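Thiosulfate reductase (Thermus thermophilus, PDB 2VPZ) probably reduces sulfur compounds such as polysulfide or thiosulfate, using a [4Fe-4S] cluster and a molybdenum centre with two molybdopterin guanine dinucleotides. Local coordinates at residues Glu69-Ser74 with Met561-Gln566; Tyr543-Leu548 with Leu553-Met558. All coordinates share one frame; numbering follows the deposited sequence.

Overall arrangement
The two contacts lie on the same side of the chain's centre, with their own centres about 16 Å apart. Along the chain, 69-74 comes first, in the loop after strand 62-67 of the iron-sulfur region. Some 470 residues later come 543-548 on helix 540-551, then 553-558 leading into helix 555-560; strand 563-565, within 561-566, follows. Contact 2 is thus local, between consecutive helices, while contact 1 brings the end of that same run back to the N-terminal cluster-binding region. They meet where L564 CD1 packs at 3.7 Å on L553 CD1. One connected helix-and-strand unit therefore joins the cluster-side loop through its edge strand, with the helical pair farther from the annotated sites.

Contact 1 of 2, residues Glu69-Ser74 with Met561-Gln566; sequences EANPKS and MGTLVQ
T563 meets the 69-74 loop with both branches of its side chain. Chi1 of -43° sets OG1 beside the backbone N, which leaves the methyl anti to that N, and CG2 comes within 4.0 Å of P72 CD, an apolar touch at the proline ring. The other branch, OG1, is hydrogen-bonded to the hydroxyl of Y68, just ahead of the loop. N71 crosses the threonine at about a right angle, and its CB lies 3.8 Å from T563 OG1. Two residues on, V565 points to the same side of the strand, and its CG2 stands 4.3 Å from P72 CG, a looser contact on the surface. The strand 563-565 is the edge of a three-stranded antiparallel sheet; F501 of the adjoining strand touches both P72 and T563. With an alanine here, the Y68 hydroxyl would probably lose this partner and a gap would open beside P72 CD. The loop belongs to the region that binds the [4Fe-4S] cluster: the N71 side chain is about 5 Å from that of the cluster ligand C51. The chemistry is mixed, a small proline-methyl patch beside a threonine-tyrosine bond, which implies modest apolar packing with one polar tie.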
ATOM      1  N   GLU A  69      31.832  10.299  15.468  1.00 47.59           N
ATOM      2  CA  GLU A  69      31.376   9.316  16.446  1.00 50.77           C
ATOM      3  C   GLU A  69      31.610   9.593  17.965  1.00 51.42           C
ATOM      4  O   GLU A  69      30.657   9.830  18.686  1.00 53.12           O
ATOM      5  CB  GLU A  69      31.808   7.872  15.998  1.00 53.82           C
ATOM      6  CG  GLU A  69      31.233   7.385  14.591  1.00 58.86           C
ATOM      7  CD  GLU A  69      29.780   6.840  14.630  1.00 62.55           C
ATOM      8  OE1 GLU A  69      29.366   6.374  15.719  1.00 64.54           O
ATOM      9  OE2 GLU A  69      29.081   6.848  13.567  1.00 63.84           O
ATOM     10  N   ALA A  70      32.837   9.655  18.454  1.00 51.11           N
ATOM     11  CA  ALA A  70      33.118   9.961  19.887  1.00 50.82           C
ATOM     12  C   ALA A  70      32.363  11.190  20.450  1.00 48.49           C
ATOM     13  O   ALA A  70      31.817  11.135  21.553  1.00 50.75           O
ATOM     14  CB  ALA A  70      34.660  10.141  20.129  1.00 52.09           C
ATOM     15  N   ASN A  71      32.334  12.298  19.712  1.00 45.03           N
ATOM     16  CA  ASN A  71      31.610  13.502  20.164  1.00 41.84           C
ATOM     17  C   ASN A  71      30.154  13.140  20.582  1.00 40.58           C
ATOM     18  O   ASN A  71      29.365  12.682  19.764  1.00 40.45           O
ATOM     19  CB  ASN A  71      31.568  14.597  19.086  1.00 42.17           C
ATOM     20  CG  ASN A  71      31.061  15.933  19.609  1.00 42.65           C
ATOM     21  OD1 ASN A  71      31.755  16.619  20.366  1.00 43.11           O
ATOM     22  ND2 ASN A  71      29.818  16.282  19.256  1.00 41.88           N
ATOM     23  N   PRO A  72      29.797  13.324  21.891  1.00 39.44           N
ATOM     24  CA  PRO A  72      28.433  13.027  22.381  1.00 38.87           C
ATOM     25  C   PRO A  72      27.245  13.829  21.781  1.00 37.20           C
ATOM     26  O   PRO A  72      26.079  13.498  22.009  1.00 38.13           O
ATOM     27  CB  PRO A  72      28.505  13.194  23.901  1.00 39.69           C
ATOM     28  CG  PRO A  72      29.998  13.180  24.235  1.00 40.61           C
ATOM     29  CD  PRO A  72      30.706  13.681  22.988  1.00 38.82           C
ATOM     30  N   LYS A  73      27.544  14.900  21.057  1.00 35.50           N
ATOM     31  CA  LYS A  73      26.519  15.745  20.429  1.00 33.90           C
ATOM     32  C   LYS A  73      26.188  15.323  18.985  1.00 32.94           C
ATOM     33  O   LYS A  73      25.051  14.988  18.680  1.00 31.12           O
ATOM     34  CB  LYS A  73      26.918  17.234  20.490  1.00 33.80           C
ATOM     35  CG  LYS A  73      26.841  17.868  21.880  1.00 33.34           C
ATOM     36  CD  LYS A  73      26.843  19.378  21.791  1.00 33.98           C
ATOM     37  CE  LYS A  73      26.457  20.051  23.109  1.00 33.87           C
ATOM     38  NZ  LYS A  73      24.981  20.272  23.227  1.00 31.87           N
ATOM     39  N   SER A  74      27.177  15.303  18.097  1.00 33.90           N
ATOM     40  CA  SER A  74      26.909  14.885  16.717  1.00 34.33           C
ATOM     41  C   SER A  74      26.831  13.350  16.503  1.00 37.01           C
ATOM     42  O   SER A  74      25.939  12.869  15.790  1.00 37.53           O
ATOM     43  CB  SER A  74      27.914  15.504  15.733  1.00 30.56           C
ATOM     44  OG  SER A  74      29.232  15.449  16.190  1.00 31.21           O
ATOM     45  N   MET A 561      42.222  14.514  19.707  1.00 59.43           N
ATOM     46  CA  MET A 561      40.896  13.945  20.136  1.00 60.35           C
ATOM     47  C   MET A 561      39.801  15.048  20.402  1.00 60.58           C
ATOM     48  O   MET A 561      39.179  15.067  21.484  1.00 61.96           O
ATOM     49  CB  MET A 561      41.068  13.074  21.409  1.00 61.27           C
ATOM     50  CG  MET A 561      42.384  13.309  22.172  1.00 62.36           C
ATOM     51  SD  MET A 561      42.264  14.343  23.658  1.00 64.09           S
ATOM     52  CE  MET A 561      40.997  13.447  24.620  1.00 61.45           C
ATOM     53  N   GLY A 562      39.627  15.929  19.409  1.00 57.79           N
ATOM     54  CA  GLY A 562      38.713  17.068  19.430  1.00 55.32           C
ATOM     55  C   GLY A 562      37.859  17.377  20.649  1.00 53.71           C
ATOM     56  O   GLY A 562      37.683  18.558  21.048  1.00 55.30           O
ATOM     57  N   THR A 563      37.326  16.319  21.242  1.00 51.43           N
ATOM     58  CA  THR A 563      36.465  16.270  22.443  1.00 51.01           C
ATOM     59  C   THR A 563      37.086  15.437  23.613  1.00 51.35           C
ATOM     60  O   THR A 563      37.781  14.465  23.352  1.00 50.22           O
ATOM     61  CB  THR A 563      35.088  15.574  22.169  1.00 48.43           C
ATOM     62  OG1 THR A 563      34.555  15.998  20.938  1.00 47.86           O
ATOM     63  CG2 THR A 563      34.094  15.856  23.323  1.00 48.66           C
ATOM     64  N   LEU A 564      36.813  15.815  24.868  1.00 51.26           N
ATOM     65  CA  LEU A 564      37.282  15.064  26.046  1.00 50.80           C
ATOM     66  C   LEU A 564      36.093  14.749  27.029  1.00 50.65           C
ATOM     67  O   LEU A 564      35.396  15.691  27.477  1.00 51.37           O
ATOM     68  CB  LEU A 564      38.472  15.791  26.779  1.00 52.09           C
ATOM     69  CG  LEU A 564      39.240  15.136  27.975  1.00 53.03           C
ATOM     70  CD1 LEU A 564      40.781  15.258  27.842  1.00 53.59           C
ATOM     71  CD2 LEU A 564      38.775  15.751  29.323  1.00 53.65           C
ATOM     72  N   VAL A 565      35.825  13.454  27.269  1.00 50.51           N
ATOM     73  CA  VAL A 565      34.779  12.926  28.182  1.00 51.48           C
ATOM     74  C   VAL A 565      35.448  12.514  29.517  1.00 53.66           C
ATOM     75  O   VAL A 565      36.513  11.857  29.551  1.00 55.23           O
ATOM     76  CB  VAL A 565      33.969  11.644  27.631  1.00 50.36           C
ATOM     77  CG1 VAL A 565      32.688  11.394  28.503  1.00 49.42           C
ATOM     78  CG2 VAL A 565      33.572  11.847  26.160  1.00 48.65           C
ATOM     79  N   GLN A 566      34.802  12.956  30.597  1.00 53.88           N
ATOM     80  CA  GLN A 566      35.195  12.756  31.972  1.00 55.18           C
ATOM     81  C   GLN A 566      34.196  11.938  32.774  1.00 57.31           C
ATOM     82  O   GLN A 566      33.064  11.706  32.338  1.00 55.93           O
ATOM     83  CB  GLN A 566      35.331  14.106  32.664  1.00 52.67           C
ATOM     84  CG  GLN A 566      36.370  15.037  32.153  1.00 51.68           C
ATOM     85  CD  GLN A 566      36.564  16.147  33.140  1.00 50.38           C
ATOM     86  OE1 GLN A 566      35.693  16.308  34.007  1.00 51.01           O
ATOM     87  NE2 GLN A 566      37.657  16.895  33.052  1.00 50.22           N
TER

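Contact 2 of 2, residues Tyr543-Leu548 with Leu553-Met558; sequences YLETRL and LDLETM
E545 OE1 accepts the backbone N-H of L555, with N and OE1 2.9 Å apart and a nearly straight N-H...O angle of 165°. The donor comes from above the carboxylate plane, 52° out of it, and a bend at chi2 (-94°) swings the acid across to L555, whose CB lies against E545 CD. The other oxygen, E545 OE2, takes a hydrogen bond from a water at 3.0 Å. D554 holds the N-cap position of helix 555-560 but makes no capping bond; its OD2 instead accepts from T557 OG1, 3.0 Å away. The acid of one helix therefore serves the first turn of the next, in a pair of consecutive helices, 540-551 and 555-560, joined by a short turn, and its negative charge probably suits that helix N terminus. A second water donates to E545 O at 2.9 Å. L548 carries the apolar side of the contact. Its CD1 presses on M558 CB at 3.3 Å, the two side chains crossing at about a right angle, while L548 CD2 lies 4.0 Å from L553 CD1. F492 touches L548 and L544 from outside the pair, and L564 of the following strand also packs on M558.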
ATOM      1  N   TYR A 543      47.150  30.664  26.407  1.00 55.38           N
ATOM      2  CA  TYR A 543      45.966  30.590  27.251  1.00 54.70           C
ATOM      3  C   TYR A 543      45.409  29.128  27.303  1.00 55.06           C
ATOM      4  O   TYR A 543      45.108  28.610  28.390  1.00 55.16           O
ATOM      5  CB  TYR A 543      44.894  31.558  26.702  1.00 54.05           C
ATOM      6  CG  TYR A 543      43.576  31.631  27.480  1.00 54.09           C
ATOM      7  CD1 TYR A 543      43.386  32.586  28.489  1.00 53.71           C
ATOM      8  CD2 TYR A 543      42.541  30.718  27.234  1.00 53.38           C
ATOM      9  CE1 TYR A 543      42.194  32.625  29.242  1.00 53.75           C
ATOM     10  CE2 TYR A 543      41.344  30.739  27.974  1.00 54.12           C
ATOM     11  CZ  TYR A 543      41.174  31.694  28.979  1.00 54.64           C
ATOM     12  OH  TYR A 543      40.005  31.713  29.716  1.00 54.75           O
ATOM     13  N   LEU A 544      45.296  28.485  26.138  1.00 53.88           N
ATOM     14  CA  LEU A 544      44.788  27.122  25.996  1.00 53.45           C
ATOM     15  C   LEU A 544      45.783  26.058  26.571  1.00 54.28           C
ATOM     16  O   LEU A 544      45.348  25.018  27.077  1.00 54.32           O
ATOM     17  CB  LEU A 544      44.377  26.842  24.508  1.00 53.18           C
ATOM     18  CG  LEU A 544      43.423  27.818  23.752  1.00 52.04           C
ATOM     19  CD1 LEU A 544      43.411  27.557  22.226  1.00 51.32           C
ATOM     20  CD2 LEU A 544      41.986  27.738  24.323  1.00 50.66           C
ATOM     21  N   GLU A 545      47.090  26.325  26.524  1.00 55.51           N
ATOM     22  CA  GLU A 545      48.114  25.394  27.077  1.00 56.33           C
ATOM     23  C   GLU A 545      48.052  25.294  28.634  1.00 56.31           C
ATOM     24  O   GLU A 545      48.310  24.227  29.183  1.00 56.15           O
ATOM     25  CB  GLU A 545      49.555  25.754  26.624  1.00 57.36           C
ATOM     26  CG  GLU A 545      49.848  25.699  25.095  1.00 59.72           C
ATOM     27  CD  GLU A 545      50.428  24.362  24.587  1.00 60.69           C
ATOM     28  OE1 GLU A 545      50.077  23.303  25.142  1.00 59.73           O
ATOM     29  OE2 GLU A 545      51.222  24.397  23.601  1.00 61.99           O
ATOM     30  N   THR A 546      47.707  26.395  29.311  1.00 56.95           N
ATOM     31  CA  THR A 546      47.588  26.466  30.773  1.00 57.31           C
ATOM     32  C   THR A 546      46.460  25.553  31.354  1.00 57.72           C
ATOM     33  O   THR A 546      46.701  24.776  32.308  1.00 58.77           O
ATOM     34  CB  THR A 546      47.410  27.994  31.219  1.00 57.72           C
ATOM     35  OG1 THR A 546      48.672  28.654  31.191  1.00 58.40           O
ATOM     36  CG2 THR A 546      46.751  28.107  32.593  1.00 58.41           C
ATOM     37  N   ARG A 547      45.260  25.586  30.762  1.00 57.23           N
ATOM     38  CA  ARG A 547      44.114  24.748  31.161  1.00 56.58           C
ATOM     39  C   ARG A 547      44.370  23.244  30.780  1.00 57.97           C
ATOM     40  O   ARG A 547      43.911  22.318  31.479  1.00 59.37           O
ATOM     41  CB  ARG A 547      42.800  25.305  30.517  1.00 55.24           C
ATOM     42  CG  ARG A 547      42.745  26.877  30.360  1.00 51.83           C
ATOM     43  CD  ARG A 547      41.307  27.465  30.144  1.00 50.61           C
ATOM     44  NE  ARG A 547      40.333  27.084  31.170  1.00 49.34           N
ATOM     45  CZ  ARG A 547      39.014  27.043  31.029  1.00 48.84           C
ATOM     46  NH1 ARG A 547      38.464  27.366  29.875  1.00 48.34           N
ATOM     47  NH2 ARG A 547      38.222  26.644  32.032  1.00 48.16           N
ATOM     48  N   LEU A 548      45.148  22.998  29.727  1.00 59.05           N
ATOM     49  CA  LEU A 548      45.458  21.637  29.303  1.00 60.42           C
ATOM     50  C   LEU A 548      46.571  21.025  30.228  1.00 61.99           C
ATOM     51  O   LEU A 548      46.597  19.805  30.465  1.00 63.04           O
ATOM     52  CB  LEU A 548      45.733  21.609  27.765  1.00 59.49           C
ATOM     53  CG  LEU A 548      44.411  21.936  26.990  1.00 58.16           C
ATOM     54  CD1 LEU A 548      44.550  21.685  25.475  1.00 56.60           C
ATOM     55  CD2 LEU A 548      43.244  21.097  27.570  1.00 57.17           C
ATOM     56  N   LEU A 553      47.335  17.230  29.769  1.00 65.85           N
ATOM     57  CA  LEU A 553      47.628  17.324  28.321  1.00 65.00           C
ATOM     58  C   LEU A 553      48.088  18.728  27.868  1.00 64.36           C
ATOM     59  O   LEU A 553      48.125  19.679  28.667  1.00 64.56           O
ATOM     60  CB  LEU A 553      46.421  16.882  27.452  1.00 65.74           C
ATOM     61  CG  LEU A 553      45.119  16.449  28.147  1.00 65.38           C
ATOM     62  CD1 LEU A 553      43.917  17.166  27.522  1.00 65.70           C
ATOM     63  CD2 LEU A 553      44.926  14.919  28.087  1.00 65.59           C
ATOM     64  N   ASP A 554      48.445  18.826  26.582  1.00 63.58           N
ATOM     65  CA  ASP A 554      48.911  20.039  25.883  1.00 63.35           C
ATOM     66  C   ASP A 554      48.087  20.279  24.570  1.00 62.89           C
ATOM     67  O   ASP A 554      47.261  19.445  24.196  1.00 61.65           O
ATOM     68  CB  ASP A 554      50.396  19.917  25.551  1.00 64.21           C
ATOM     69  CG  ASP A 554      50.753  18.603  24.898  1.00 65.88           C
ATOM     70  OD1 ASP A 554      51.609  18.587  23.985  1.00 67.26           O
ATOM     71  OD2 ASP A 554      50.149  17.594  25.306  1.00 67.32           O
ATOM     72  N   LEU A 555      48.336  21.399  23.889  1.00 62.99           N
ATOM     73  CA  LEU A 555      47.606  21.806  22.686  1.00 62.60           C
ATOM     74  C   LEU A 555      47.566  20.806  21.517  1.00 63.20           C
ATOM     75  O   LEU A 555      46.511  20.483  20.957  1.00 63.86           O
ATOM     76  CB  LEU A 555      48.059  23.192  22.166  1.00 62.19           C
ATOM     77  CG  LEU A 555      46.951  24.268  22.109  1.00 62.38           C
ATOM     78  CD1 LEU A 555      47.335  25.422  21.152  1.00 61.76           C
ATOM     79  CD2 LEU A 555      45.618  23.619  21.661  1.00 62.08           C
ATOM     80  N   GLU A 556      48.727  20.296  21.144  1.00 63.42           N
ATOM     81  CA  GLU A 556      48.773  19.332  20.078  1.00 63.31           C
ATOM     82  C   GLU A 556      47.923  18.048  20.361  1.00 62.12           C
ATOM     83  O   GLU A 556      47.274  17.529  19.444  1.00 62.89           O
ATOM     84  CB  GLU A 556      50.246  19.012  19.738  1.00 65.79           C
ATOM     85  CG  GLU A 556      51.034  20.186  19.065  1.00 69.17           C
ATOM     86  CD  GLU A 556      50.470  20.589  17.684  1.00 71.36           C
ATOM     87  OE1 GLU A 556      50.354  19.696  16.804  1.00 71.83           O
ATOM     88  OE2 GLU A 556      50.144  21.787  17.480  1.00 71.56           O
ATOM     89  N   THR A 557      47.867  17.552  21.602  1.00 61.09           N
ATOM     90  CA  THR A 557      47.085  16.335  21.939  1.00 60.24           C
ATOM     91  C   THR A 557      45.568  16.623  21.990  1.00 58.54           C
ATOM     92  O   THR A 557      44.718  15.800  21.617  1.00 59.50           O
ATOM     93  CB  THR A 557      47.546  15.649  23.308  1.00 61.01           C
ATOM     94  OG1 THR A 557      48.974  15.602  23.369  1.00 63.45           O
ATOM     95  CG2 THR A 557      46.976  14.194  23.419  1.00 60.82           C
ATOM     96  N   MET A 558      45.214  17.827  22.427  1.00 56.41           N
ATOM     97  CA  MET A 558      43.823  18.202  22.437  1.00 55.28           C
ATOM     98  C   MET A 558      43.311  18.215  20.959  1.00 54.62           C
ATOM     99  O   MET A 558      42.187  17.769  20.692  1.00 54.07           O
ATOM    100  CB  MET A 558      43.607  19.566  23.092  1.00 55.66           C
ATOM    101  CG  MET A 558      42.357  19.656  23.998  1.00 56.36           C
ATOM    102  SD  MET A 558      41.047  18.474  23.567  1.00 58.62           S
ATOM    103  CE  MET A 558      41.498  17.047  24.596  1.00 58.22           C
TER
HETATM  104  O   HOH W   1      49.925  21.849  28.823  1.00 65.78           O
HETATM  105  O   HOH W   2      51.649  22.010  21.900  1.00 67.87           O